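Local structure of Thiol:disulfide interchange protein DsbL (Escherichia coli, 3C7M) at residues F56-K61 against Q161-Y166; Y155-I160 against A165-G170. The protein introduces disulfide bonds into periplasmic proteins, working with its partner DsbI to form an essential disulfide in the arylsulfate sulfotransferase AssT. All coordinates share one frame; numbering follows the deposited sequence.

Contact 1 of 2, residues F56-K61 against Q161-Y166; sequences FHLETK and QGVPAY
Val163 reaches across to Leu58 and Lys61 from the cis-proline loop of a thioredoxin fold, the loop that faces the CxxC motif in this family. The peptide bond between Val163 and Pro164 is cis, and the valine side chain also touches Cys29 and Cys32, the redox-active pair, which is not joined as a disulfide in this structure. Followed from CB outward, Val163 forks into two methyl branches with separate partners. CG1, anti to the carbonyl carbon (chi1 -72°), meets CD2 of Leu58 at 4.1 Å, the two side chains crossing at a slant. CG2, held between the backbone N and the carbonyl carbon, lies 3.8 Å from CE of Lys61. The lysine arrives from the far end of a type I turn running from Leu58 to Lys61, just beyond strand 52-57. Its first two torsions are extended, but the chain bends at chi3 (-81°) and chi4, so that a methylene and not the ammonium group lies against the valine as the side chains run past each other in opposite directions. The contact is therefore apolar even at its charged residue. Leu58 is buried, whereas Lys61 and Val163 stay partly exposed, so the patch runs from the interior toward the surface, next to the redox-active cysteines. Behind the valine the loop is tied to itself: NE2 of Gln161 donates to the carbonyl O of Pro164 over 3.2 Å, nearly straight at 161°, with that oxygen close to the glutamine's amide plane.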
loop_
_atom_site.group_PDB
_atom_site.type_symbol
_atom_site.label_atom_id
_atom_site.label_comp_id
_atom_site.label_asym_id
_atom_site.label_seq_id
_atom_site.Cartn_x
_atom_site.Cartn_y
_atom_site.Cartn_z
ATOM N N PHE A 56 1.771 -2.173 -1.921
ATOM C CA PHE A 56 2.215 -3.499 -1.483
ATOM C C PHE A 56 1.972 -3.548 0.015
ATOM O O PHE A 56 2.551 -2.753 0.743
ATOM C CB PHE A 56 3.726 -3.653 -1.718
ATOM C CG PHE A 56 4.112 -4.347 -3.008
ATOM C CD1 PHE A 56 3.516 -4.025 -4.229
ATOM C CD2 PHE A 56 5.154 -5.271 -2.992
ATOM C CE1 PHE A 56 3.907 -4.670 -5.418
ATOM C CE2 PHE A 56 5.561 -5.913 -4.156
ATOM C CZ PHE A 56 4.932 -5.611 -5.382
ATOM N N HIS A 57 1.121 -4.455 0.494
ATOM C CA HIS A 57 0.905 -4.543 1.932
ATOM C C HIS A 57 1.906 -5.487 2.585
ATOM O O HIS A 57 2.271 -6.515 2.004
ATOM C CB HIS A 57 -0.538 -4.941 2.274
ATOM C CG HIS A 57 -0.886 -4.694 3.710
ATOM N ND1 HIS A 57 -1.012 -5.713 4.630
ATOM C CD2 HIS A 57 -1.078 -3.541 4.393
ATOM C CE1 HIS A 57 -1.278 -5.195 5.819
ATOM N NE2 HIS A 57 -1.331 -3.880 5.701
ATOM N N LEU A 58 2.360 -5.103 3.777
ATOM C CA LEU A 58 3.303 -5.897 4.565
ATOM C C LEU A 58 2.527 -6.763 5.546
ATOM O O LEU A 58 2.010 -6.259 6.546
ATOM C CB LEU A 58 4.264 -4.967 5.302
ATOM C CG LEU A 58 5.282 -5.609 6.246
ATOM C CD1 LEU A 58 6.318 -6.419 5.485
ATOM C CD2 LEU A 58 5.933 -4.520 7.069
ATOM N N GLU A 59 2.453 -8.062 5.263
ATOM C CA GLU A 59 1.573 -8.961 6.029
ATOM C C GLU A 59 2.097 -9.342 7.419
ATOM O O GLU A 59 1.357 -9.906 8.230
ATOM C CB GLU A 59 1.228 -10.221 5.222
ATOM C CG GLU A 59 2.388 -11.171 5.024
ATOM C CD GLU A 59 1.934 -12.557 4.623
ATOM O OE1 GLU A 59 1.189 -13.197 5.395
ATOM O OE2 GLU A 59 2.324 -13.009 3.540
ATOM N N THR A 60 3.360 -9.037 7.695
ATOM C CA THR A 60 4.005 -9.500 8.930
ATOM C C THR A 60 3.843 -8.548 10.114
ATOM O O THR A 60 4.199 -8.892 11.247
ATOM C CB THR A 60 5.499 -9.784 8.699
ATOM O OG1 THR A 60 6.091 -8.643 8.080
ATOM C CG2 THR A 60 5.679 -10.982 7.787
ATOM N N LYS A 61 3.307 -7.360 9.865
ATOM C CA LYS A 61 3.132 -6.372 10.923
ATOM C C LYS A 61 1.716 -6.402 11.484
ATOM O O LYS A 61 0.741 -6.514 10.736
ATOM C CB LYS A 61 3.478 -4.970 10.403
ATOM C CG LYS A 61 3.572 -3.919 11.499
ATOM C CD LYS A 61 3.841 -2.520 10.952
ATOM C CE LYS A 61 5.313 -2.289 10.636
ATOM N NZ LYS A 61 6.162 -2.308 11.867
ATOM N N GLN A 161 14.500 0.775 5.700
ATOM C CA GLN A 161 14.172 1.983 6.455
ATOM C C GLN A 161 12.721 2.000 6.943
ATOM O O GLN A 161 12.139 3.059 7.176
ATOM C CB GLN A 161 14.530 3.243 5.644
ATOM C CG GLN A 161 13.944 3.293 4.226
ATOM C CD GLN A 161 12.607 3.995 4.185
ATOM O OE1 GLN A 161 12.508 5.184 4.501
ATOM N NE2 GLN A 161 11.565 3.265 3.804
ATOM N N GLY A 162 12.160 0.805 7.123
ATOM C CA GLY A 162 10.817 0.654 7.670
ATOM C C GLY A 162 9.732 0.867 6.638
ATOM O O GLY A 162 9.979 0.804 5.434
ATOM N N VAL A 163 8.521 1.105 7.125
ATOM C CA VAL A 163 7.413 1.512 6.270
ATOM C C VAL A 163 6.929 2.902 6.698
ATOM O O VAL A 163 7.062 3.270 7.868
ATOM C CB VAL A 163 6.251 0.474 6.267
ATOM C CG1 VAL A 163 6.651 -0.776 5.493
ATOM C CG2 VAL A 163 5.813 0.120 7.689
ATOM N N PRO A 164 6.375 3.687 5.759
ATOM C CA PRO A 164 6.173 3.370 4.349
ATOM C C PRO A 164 7.479 3.301 3.571
ATOM O O PRO A 164 8.468 3.946 3.945
ATOM C CB PRO A 164 5.331 4.540 3.841
ATOM C CG PRO A 164 5.659 5.668 4.766
ATOM C CD PRO A 164 5.884 5.035 6.098
ATOM N N ALA A 165 7.465 2.518 2.498
ATOM C CA ALA A 165 8.616 2.404 1.614
ATOM C C ALA A 165 8.138 2.664 0.184
ATOM O O ALA A 165 7.465 1.823 -0.433
ATOM C CB ALA A 165 9.259 1.029 1.757
ATOM N N TYR A 166 8.469 3.849 -0.327
ATOM C CA TYR A 166 8.128 4.218 -1.699
ATOM C C TYR A 166 9.271 3.839 -2.622
ATOM O O TYR A 166 10.400 4.308 -2.445
ATOM C CB TYR A 166 7.852 5.712 -1.817
ATOM C CG TYR A 166 6.673 6.204 -1.012
ATOM C CD1 TYR A 166 6.842 6.640 0.301
ATOM C CD2 TYR A 166 5.394 6.280 -1.575
ATOM C CE1 TYR A 166 5.764 7.128 1.047
ATOM C CE2 TYR A 166 4.310 6.773 -0.835
ATOM C CZ TYR A 166 4.509 7.194 0.473
ATOM O OH TYR A 166 3.461 7.673 1.238
#

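Contact 2 of 2, residues Y155-I160 against A165-G170; sequences YDVAKI and AYVVNG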
loop_
_atom_site.group_PDB
_atom_site.type_symbol
_atom_site.label_atom_id
_atom_site.label_comp_id
_atom_site.label_asym_id
_atom_site.label_seq_id
_atom_site.Cartn_x
_atom_site.Cartn_y
_atom_site.Cartn_z
ATOM N N TYR A 155 8.552 -7.703 2.895
ATOM C CA TYR A 155 9.294 -7.942 4.120
ATOM C C TYR A 155 10.742 -7.490 3.985
ATOM O O TYR A 155 11.247 -6.760 4.833
ATOM C CB TYR A 155 9.193 -9.419 4.494
ATOM C CG TYR A 155 9.874 -9.810 5.792
ATOM C CD1 TYR A 155 11.219 -10.188 5.813
ATOM C CD2 TYR A 155 9.164 -9.830 6.990
ATOM C CE1 TYR A 155 11.837 -10.579 7.011
ATOM C CE2 TYR A 155 9.775 -10.215 8.184
ATOM C CZ TYR A 155 11.109 -10.583 8.185
ATOM O OH TYR A 155 11.715 -10.965 9.373
ATOM N N ASP A 156 11.390 -7.906 2.903
ATOM C CA ASP A 156 12.797 -7.561 2.703
ATOM C C ASP A 156 12.983 -6.085 2.376
ATOM O O ASP A 156 13.990 -5.483 2.749
ATOM C CB ASP A 156 13.431 -8.467 1.651
ATOM C CG ASP A 156 13.659 -9.888 2.167
ATOM O OD1 ASP A 156 13.776 -10.068 3.399
ATOM O OD2 ASP A 156 13.732 -10.814 1.338
ATOM N N VAL A 157 12.005 -5.483 1.717
ATOM C CA VAL A 157 12.099 -4.047 1.436
ATOM C C VAL A 157 11.935 -3.233 2.728
ATOM O O VAL A 157 12.639 -2.232 2.956
ATOM C CB VAL A 157 11.067 -3.623 0.368
ATOM C CG1 VAL A 157 11.021 -2.096 0.216
ATOM C CG2 VAL A 157 11.404 -4.276 -0.976
ATOM N N ALA A 158 11.005 -3.663 3.576
ATOM C CA ALA A 158 10.728 -2.972 4.832
ATOM C C ALA A 158 11.926 -2.913 5.791
ATOM O O ALA A 158 11.970 -2.053 6.670
ATOM C CB ALA A 158 9.506 -3.584 5.527
ATOM N N LYS A 159 12.880 -3.826 5.620
ATOM C CA LYS A 159 14.084 -3.889 6.467
ATOM C C LYS A 159 14.987 -2.671 6.372
ATOM O O LYS A 159 15.688 -2.327 7.334
ATOM C CB LYS A 159 14.944 -5.088 6.078
ATOM C CG LYS A 159 14.371 -6.430 6.424
ATOM C CD LYS A 159 15.300 -7.494 5.893
ATOM C CE LYS A 159 14.813 -8.875 6.247
ATOM N NZ LYS A 159 15.772 -9.890 5.752
ATOM N N ILE A 160 15.006 -2.044 5.200
ATOM C CA ILE A 160 15.976 -0.995 4.912
ATOM C C ILE A 160 15.724 0.251 5.753
ATOM O O ILE A 160 16.624 0.721 6.457
ATOM C CB ILE A 160 16.012 -0.676 3.408
ATOM C CG1 ILE A 160 16.580 -1.874 2.657
ATOM C CG2 ILE A 160 16.873 0.554 3.135
ATOM C CD1 ILE A 160 15.749 -2.331 1.522
ATOM N N ALA A 165 7.465 2.518 2.498
ATOM C CA ALA A 165 8.616 2.404 1.614
ATOM C C ALA A 165 8.138 2.664 0.184
ATOM O O ALA A 165 7.465 1.823 -0.433
ATOM C CB ALA A 165 9.259 1.029 1.757
ATOM N N TYR A 166 8.469 3.849 -0.327
ATOM C CA TYR A 166 8.128 4.218 -1.699
ATOM C C TYR A 166 9.271 3.839 -2.622
ATOM O O TYR A 166 10.400 4.308 -2.445
ATOM C CB TYR A 166 7.852 5.712 -1.817
ATOM C CG TYR A 166 6.673 6.204 -1.012
ATOM C CD1 TYR A 166 6.842 6.640 0.301
ATOM C CD2 TYR A 166 5.394 6.280 -1.575
ATOM C CE1 TYR A 166 5.764 7.128 1.047
ATOM C CE2 TYR A 166 4.310 6.773 -0.835
ATOM C CZ TYR A 166 4.509 7.194 0.473
ATOM O OH TYR A 166 3.461 7.673 1.238
ATOM N N VAL A 167 8.961 2.986 -3.590
ATOM C CA VAL A 167 9.949 2.416 -4.500
ATOM C C VAL A 167 9.601 2.757 -5.950
ATOM O O VAL A 167 8.470 2.561 -6.392
ATOM C CB VAL A 167 10.029 0.876 -4.332
ATOM C CG1 VAL A 167 11.056 0.279 -5.296
ATOM C CG2 VAL A 167 10.382 0.498 -2.884
ATOM N N VAL A 168 10.582 3.269 -6.686
ATOM C CA VAL A 168 10.389 3.606 -8.089
ATOM C C VAL A 168 10.992 2.523 -8.967
ATOM O O VAL A 168 12.177 2.186 -8.823
ATOM C CB VAL A 168 11.033 4.975 -8.435
ATOM C CG1 VAL A 168 10.788 5.339 -9.892
ATOM C CG2 VAL A 168 10.484 6.064 -7.524
ATOM N N ASN A 169 10.158 1.982 -9.855
ATOM C CA ASN A 169 10.552 0.962 -10.838
ATOM C C ASN A 169 11.195 -0.282 -10.240
ATOM O O ASN A 169 12.046 -0.929 -10.866
ATOM C CB ASN A 169 11.416 1.585 -11.940
ATOM C CG ASN A 169 10.633 2.557 -12.784
ATOM O OD1 ASN A 169 9.401 2.545 -12.775
ATOM N ND2 ASN A 169 11.339 3.405 -13.522
ATOM N N GLY A 170 10.769 -0.607 -9.023
ATOM C CA GLY A 170 11.273 -1.765 -8.289
ATOM C C GLY A 170 12.701 -1.657 -7.783
ATOM O O GLY A 170 13.189 -2.576 -7.146
#
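Ala165 opens strand 165-168 with its methyl turned to helix 154-161, where CB meets CG1 of Val157 at 3.9 Å. Next in line, Tyr166 points its side chain away from the helix, and its hydroxyl hydrogen-bonds to Thr40 on the other side of the sheet. Val167 turns back to the helix, as the alternation of a beta strand requires, and its CG2 stands 4.1 Å from the same CG1 of Val157, the two valines meeting tip to tip. One methyl thus bears on two strand residues: with CG1 of Val157 anti to the backbone N (chi1 172°), the branch points out from the helix to bridge positions i and i+2 of the strand. Farther along, Val168 packs on helix 182-193, and the chain then leaves the strand through Asn169 and Gly170, both with positive phi. This is helix-on-sheet packing in the thioredoxin fold, with Val24 of the adjacent strand 20-25 also touching Val157 and Ala165. All three touching residues are buried and their meeting atoms are methyl carbons, so this contact probably rests on van der Waals packing and the hydrophobic effect, since methyl carbons offer no directional bond.

The centres of contacts 1 and 2 lie about 7 Å apart. Their segments overlap at Ala165 and Tyr166, at the start of strand 165-168, though contact 1 is made by Val163 just before it. Along the chain, 56-61 comes first; 99 residues, 68 of them helical, separate it from 161-166, and the last of them belong to helix 154-161, which leads through the cis-proline loop into the strand. The helix also packs on the earlier turn, for CD1 of Leu58 lies 3.6 Å from CA of Tyr155, while Ala158 touches both Leu58 and Val163. Together the contacts join the turn after edge strand 52-57 to the cis-proline loop, and the helix to an inner strand, contact 1 nearer the redox-active cysteines and contact 2 the more fully buried.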